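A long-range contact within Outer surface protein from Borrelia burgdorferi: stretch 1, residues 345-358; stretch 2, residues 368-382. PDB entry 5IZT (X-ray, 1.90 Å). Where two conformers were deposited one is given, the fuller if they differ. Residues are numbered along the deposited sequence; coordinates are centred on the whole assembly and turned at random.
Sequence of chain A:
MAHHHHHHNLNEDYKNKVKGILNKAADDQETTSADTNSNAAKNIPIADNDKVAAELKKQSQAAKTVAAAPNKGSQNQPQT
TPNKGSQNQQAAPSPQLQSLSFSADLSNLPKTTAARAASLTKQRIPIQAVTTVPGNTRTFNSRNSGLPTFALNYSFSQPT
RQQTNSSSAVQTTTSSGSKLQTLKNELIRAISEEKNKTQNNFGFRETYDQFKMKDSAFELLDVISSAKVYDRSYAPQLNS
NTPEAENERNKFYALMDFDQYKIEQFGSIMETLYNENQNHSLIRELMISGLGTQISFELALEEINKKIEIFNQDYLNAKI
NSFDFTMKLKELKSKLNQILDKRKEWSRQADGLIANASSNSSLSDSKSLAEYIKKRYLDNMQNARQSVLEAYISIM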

# COMPACT_ATOMS: atom_id res chain seq x y z
N GLU A 345 -5.07 -5.27 -5.56
CA GLU A 345 -6.51 -5.26 -5.30
C GLU A 345 -6.97 -3.96 -4.63
O GLU A 345 -8.03 -3.43 -4.97
CB GLU A 345 -6.91 -6.47 -4.46
CG GLU A 345 -8.41 -6.60 -4.21
CD GLU A 345 -9.24 -6.67 -5.48
OE1 GLU A 345 -8.69 -7.02 -6.54
OE2 GLU A 345 -10.47 -6.40 -5.40
N TRP A 346 -6.19 -3.45 -3.67
CA TRP A 346 -6.53 -2.15 -3.07
C TRP A 346 -6.57 -1.07 -4.14
O TRP A 346 -7.51 -0.27 -4.20
CB TRP A 346 -5.52 -1.78 -1.97
CG TRP A 346 -5.97 -0.62 -1.14
CD1 TRP A 346 -6.54 -0.67 0.09
CD2 TRP A 346 -5.92 0.78 -1.49
NE1 TRP A 346 -6.84 0.60 0.54
CE2 TRP A 346 -6.47 1.50 -0.42
CE3 TRP A 346 -5.43 1.49 -2.60
CZ2 TRP A 346 -6.58 2.89 -0.42
CZ3 TRP A 346 -5.53 2.87 -2.61
CH2 TRP A 346 -6.10 3.55 -1.53
N SER A 347 -5.54 -1.04 -4.99
CA SER A 347 -5.46 -0.06 -6.06
C SER A 347 -6.64 -0.20 -7.03
O SER A 347 -7.17 0.80 -7.52
CB SER A 347 -4.12 -0.21 -6.80
OG SER A 347 -3.79 0.96 -7.53
N ARG A 348 -7.06 -1.45 -7.29
CA ARG A 348 -8.21 -1.67 -8.16
C ARG A 348 -9.48 -1.09 -7.56
O ARG A 348 -10.31 -0.52 -8.28
CB ARG A 348 -8.38 -3.17 -8.42
CG ARG A 348 -9.56 -3.52 -9.31
CD ARG A 348 -9.61 -5.02 -9.64
NE ARG A 348 -10.32 -5.78 -8.61
CZ ARG A 348 -11.60 -6.12 -8.69
NH1 ARG A 348 -12.32 -5.76 -9.75
NH2 ARG A 348 -12.17 -6.82 -7.71
N GLN A 349 -9.66 -1.23 -6.25
CA GLN A 349 -10.80 -0.60 -5.59
C GLN A 349 -10.72 0.92 -5.67
O GLN A 349 -11.73 1.59 -5.91
CB GLN A 349 -10.89 -1.06 -4.13
CG GLN A 349 -11.02 -2.59 -3.98
CD GLN A 349 -12.36 -3.11 -4.49
OE1 GLN A 349 -13.39 -2.47 -4.31
NE2 GLN A 349 -12.34 -4.29 -5.11
N ALA A 350 -9.53 1.49 -5.43
CA ALA A 350 -9.39 2.94 -5.54
C ALA A 350 -9.69 3.42 -6.95
O ALA A 350 -10.32 4.47 -7.13
CB ALA A 350 -7.99 3.39 -5.10
N ASP A 351 -9.24 2.67 -7.97
CA ASP A 351 -9.53 3.02 -9.36
C ASP A 351 -11.03 3.06 -9.63
O ASP A 351 -11.53 3.97 -10.30
CB ASP A 351 -8.87 2.02 -10.30
CG ASP A 351 -7.40 2.28 -10.50
OD1 ASP A 351 -6.93 3.38 -10.14
OD2 ASP A 351 -6.71 1.37 -11.00
N GLY A 352 -11.76 2.05 -9.14
CA GLY A 352 -13.19 2.05 -9.37
C GLY A 352 -13.88 3.17 -8.62
O GLY A 352 -14.79 3.82 -9.15
N LEU A 353 -13.41 3.45 -7.40
CA LEU A 353 -13.99 4.55 -6.62
C LEU A 353 -13.77 5.89 -7.33
O LEU A 353 -14.70 6.71 -7.42
CB LEU A 353 -13.37 4.55 -5.22
CG LEU A 353 -13.76 5.53 -4.10
CD1 LEU A 353 -13.50 4.91 -2.77
CD2 LEU A 353 -12.99 6.82 -4.18
N ILE A 354 -12.56 6.11 -7.85
CA ILE A 354 -12.28 7.32 -8.62
C ILE A 354 -13.17 7.39 -9.85
O ILE A 354 -13.83 8.41 -10.11
CB ILE A 354 -10.79 7.37 -9.00
CG1 ILE A 354 -9.94 7.67 -7.77
CG2 ILE A 354 -10.55 8.37 -10.16
CD1 ILE A 354 -8.47 7.35 -7.96
N ALA A 355 -13.20 6.31 -10.63
CA ALA A 355 -14.01 6.30 -11.85
C ALA A 355 -15.49 6.51 -11.55
O ALA A 355 -16.20 7.14 -12.34
CB ALA A 355 -13.82 4.99 -12.60
N ASN A 356 -15.97 6.01 -10.41
CA ASN A 356 -17.40 6.08 -10.15
C ASN A 356 -17.81 7.39 -9.50
O ASN A 356 -18.82 7.98 -9.91
CB ASN A 356 -17.84 4.89 -9.31
CG ASN A 356 -18.10 3.65 -10.16
OD1 ASN A 356 -17.23 2.78 -10.29
ND2 ASN A 356 -19.28 3.57 -10.75
N ALA A 357 -17.06 7.88 -8.51
CA ALA A 357 -17.45 9.15 -7.90
C ALA A 357 -17.29 10.32 -8.87
O ALA A 357 -17.83 11.40 -8.62
CB ALA A 357 -16.62 9.41 -6.64
N SER A 358 -16.58 10.10 -9.98
CA SER A 358 -16.42 11.10 -11.03
C SER A 358 -17.62 11.12 -11.96
O SER A 358 -18.27 12.16 -12.15
CB SER A 358 -15.13 10.84 -11.82
N SER A 368 -24.55 10.89 0.57
CA SER A 368 -24.83 9.78 -0.33
C SER A 368 -23.54 9.12 -0.79
O SER A 368 -23.46 7.89 -0.90
CB SER A 368 -25.63 10.25 -1.54
OG SER A 368 -26.79 10.96 -1.14
N LEU A 369 -22.52 9.94 -1.09
CA LEU A 369 -21.22 9.41 -1.48
C LEU A 369 -20.61 8.56 -0.37
O LEU A 369 -20.03 7.50 -0.64
CB LEU A 369 -20.30 10.56 -1.86
CG LEU A 369 -18.89 10.24 -2.31
CD1 LEU A 369 -18.93 9.44 -3.61
CD2 LEU A 369 -18.11 11.53 -2.48
N ALA A 370 -20.70 9.01 0.89
CA ALA A 370 -20.12 8.24 1.98
C ALA A 370 -20.80 6.88 2.11
O ALA A 370 -20.14 5.86 2.29
CB ALA A 370 -20.22 9.00 3.30
N GLU A 371 -22.13 6.86 2.05
CA GLU A 371 -22.86 5.60 2.14
C GLU A 371 -22.48 4.67 0.99
O GLU A 371 -22.27 3.47 1.19
CB GLU A 371 -24.36 5.87 2.13
CG GLU A 371 -25.25 4.63 2.16
CD GLU A 371 -25.60 4.18 3.57
OE1 GLU A 371 -24.85 4.51 4.51
OE2 GLU A 371 -26.64 3.51 3.74
N TYR A 372 -22.43 5.21 -0.23
CA TYR A 372 -22.09 4.40 -1.40
C TYR A 372 -20.71 3.77 -1.25
O TYR A 372 -20.53 2.57 -1.49
CB TYR A 372 -22.13 5.28 -2.65
CG TYR A 372 -21.84 4.54 -3.93
CD1 TYR A 372 -22.86 3.85 -4.59
CD2 TYR A 372 -20.56 4.48 -4.46
CE1 TYR A 372 -22.61 3.16 -5.77
CE2 TYR A 372 -20.30 3.77 -5.63
CZ TYR A 372 -21.34 3.12 -6.27
OH TYR A 372 -21.12 2.42 -7.43
N ILE A 373 -19.72 4.57 -0.85
CA ILE A 373 -18.35 4.08 -0.70
C ILE A 373 -18.27 3.06 0.42
O ILE A 373 -17.60 2.02 0.29
CB ILE A 373 -17.41 5.28 -0.44
CG1 ILE A 373 -17.27 6.11 -1.72
CG2 ILE A 373 -16.05 4.81 0.10
CD1 ILE A 373 -16.62 7.48 -1.52
N LYS A 374 -18.94 3.32 1.53
CA LYS A 374 -18.91 2.39 2.65
C LYS A 374 -19.41 1.01 2.24
O LYS A 374 -18.81 -0.00 2.61
CB LYS A 374 -19.73 2.98 3.80
CG LYS A 374 -19.63 2.25 5.12
CD LYS A 374 -20.05 3.17 6.26
CE LYS A 374 -21.27 4.00 5.86
NZ LYS A 374 -21.75 4.91 6.94
N LYS A 375 -20.48 0.95 1.44
CA LYS A 375 -21.04 -0.35 1.07
C LYS A 375 -20.35 -1.00 -0.14
O LYS A 375 -20.44 -2.22 -0.29
CB LYS A 375 -22.56 -0.22 0.83
CG LYS A 375 -23.32 0.08 2.15
CD LYS A 375 -24.80 0.31 1.96
CE LYS A 375 -25.55 0.31 3.31
NZ LYS A 375 -26.96 0.75 3.15
N ARG A 376 -19.68 -0.23 -1.00
CA ARG A 376 -19.10 -0.83 -2.20
C ARG A 376 -17.61 -1.12 -2.06
O ARG A 376 -17.15 -2.17 -2.52
CB ARG A 376 -19.32 0.04 -3.44
CG ARG A 376 -18.84 -0.66 -4.71
CD ARG A 376 -19.34 -0.07 -6.01
NE ARG A 376 -18.80 -0.81 -7.15
CZ ARG A 376 -19.02 -0.48 -8.42
NH1 ARG A 376 -19.77 0.58 -8.72
NH2 ARG A 376 -18.49 -1.20 -9.40
N TYR A 377 -16.85 -0.22 -1.44
CA TYR A 377 -15.40 -0.32 -1.49
C TYR A 377 -14.72 -0.56 -0.14
O TYR A 377 -13.63 -1.14 -0.12
CB TYR A 377 -14.79 0.95 -2.11
CG TYR A 377 -15.33 1.25 -3.49
CD1 TYR A 377 -14.89 0.55 -4.60
CD2 TYR A 377 -16.25 2.29 -3.68
CE1 TYR A 377 -15.39 0.84 -5.89
CE2 TYR A 377 -16.75 2.58 -4.94
CZ TYR A 377 -16.31 1.87 -6.03
OH TYR A 377 -16.82 2.18 -7.27
N LEU A 378 -15.29 -0.11 0.98
CA LEU A 378 -14.51 -0.07 2.22
C LEU A 378 -14.06 -1.47 2.65
O LEU A 378 -12.89 -1.68 3.01
CB LEU A 378 -15.31 0.60 3.34
CG LEU A 378 -14.64 0.66 4.71
CD1 LEU A 378 -13.29 1.40 4.68
CD2 LEU A 378 -15.60 1.29 5.73
N ASP A 379 -14.98 -2.44 2.66
CA ASP A 379 -14.62 -3.78 3.11
C ASP A 379 -13.57 -4.41 2.21
O ASP A 379 -12.66 -5.10 2.69
CB ASP A 379 -15.87 -4.65 3.19
CG ASP A 379 -16.77 -4.27 4.36
OD1 ASP A 379 -16.27 -4.23 5.51
OD2 ASP A 379 -17.95 -3.95 4.11
N ASN A 380 -13.70 -4.21 0.89
CA ASN A 380 -12.70 -4.75 -0.03
C ASN A 380 -11.32 -4.15 0.25
O ASN A 380 -10.30 -4.85 0.17
CB ASN A 380 -13.10 -4.46 -1.47
CG ASN A 380 -14.31 -5.25 -1.93
OD1 ASN A 380 -14.61 -6.35 -1.43
ND2 ASN A 380 -15.02 -4.70 -2.90
N MET A 381 -11.26 -2.84 0.53
CA MET A 381 -9.97 -2.22 0.81
C MET A 381 -9.38 -2.71 2.13
O MET A 381 -8.18 -3.00 2.21
CB MET A 381 -10.13 -0.70 0.83
CG MET A 381 -10.41 -0.13 -0.56
SD MET A 381 -10.85 1.64 -0.51
CE MET A 381 -10.17 2.18 -2.09
N GLN A 382 -10.21 -2.81 3.17
CA GLN A 382 -9.73 -3.32 4.45
C GLN A 382 -9.35 -4.80 4.37
O GLN A 382 -8.36 -5.22 4.99
CB GLN A 382 -10.78 -3.07 5.54
CG GLN A 382 -10.89 -1.58 5.92
CD GLN A 382 -11.95 -1.31 6.97
OE1 GLN A 382 -13.03 -1.92 6.95
NE2 GLN A 382 -11.66 -0.39 7.89

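The ring of Y377 is inserted into the opposing helix where G352 leaves room for it. It sits as a knob among Q349, G352, L353 and N356. L353 lies over one face of the ring, with L353 CB 3.9 Å from the ring centroid and almost on the ring normal. An ideal CB on G352 would lie only 3.5 Å from Y377 CE1, which is tight. Glycine therefore suits this place, and the ring packs close to the backbone: L353 N is 3.6 Å from Y377 CZ. The phenol oxygen reaches the main chain as well, with Y377 OH 3.2 Å from G352 O.

The two helices run nearly antiparallel, at 165°, and their axes approach to 9.0 Å. Together they bury 656 Å² between them. A wider pi-type turn at 374-378 includes Y377. L378 N bonds to I373 O at 3.2 Å, and Y377 N also bonds to I373 O, at 2.9 Å.

M381 is the second knob and has the largest area covered by the other stretch. It sits among W346, Q349, A350 and L353. The backbones are close here, with W346 CA 5.2 Å from M381 CA. M381 CG lies over one face of the indole, 4.1 Å from the centroid of the five-membered ring of W346. M381 SD is 4.7 Å from the same centroid, in an oblique position. The flexible thioether chain continues past the indole to A350, where M381 CE is 3.9 Å from A350 CB. The CA-to-CB bond of A350 points away overall, yet its CB still touches this methyl, and M381 CE also lies 3.5 Å from A350 N.

One hydrogen bond joins the stretches. N380 ND2 donates to Q349 OE1 at 3.1 Å, with an angle of 154°. The same oxygen lies near the plane of the Y377 ring, at its edge, 3.4 Å from Y377 CD1. The other end of the Q349 amide is used within its own helix: Q349 NE2 donates to E345 OE2 at 2.8 Å. Both ends of this largely buried amide thus have polar partners. E345 also forms a salt bridge with R348, with R348 NH2 2.9 Å from E345 OE2.

Further along, the contact is apolar. L353 CD1 meets I373 CG2 at 3.8 Å and Y377 CD2 at 3.9 Å. A357 CB touches L369 CD1 at 3.8 Å. At the exposed margin, R376 NH1 donates to Y372 OH at 2.6 Å, which ties these two side chains together beside N356.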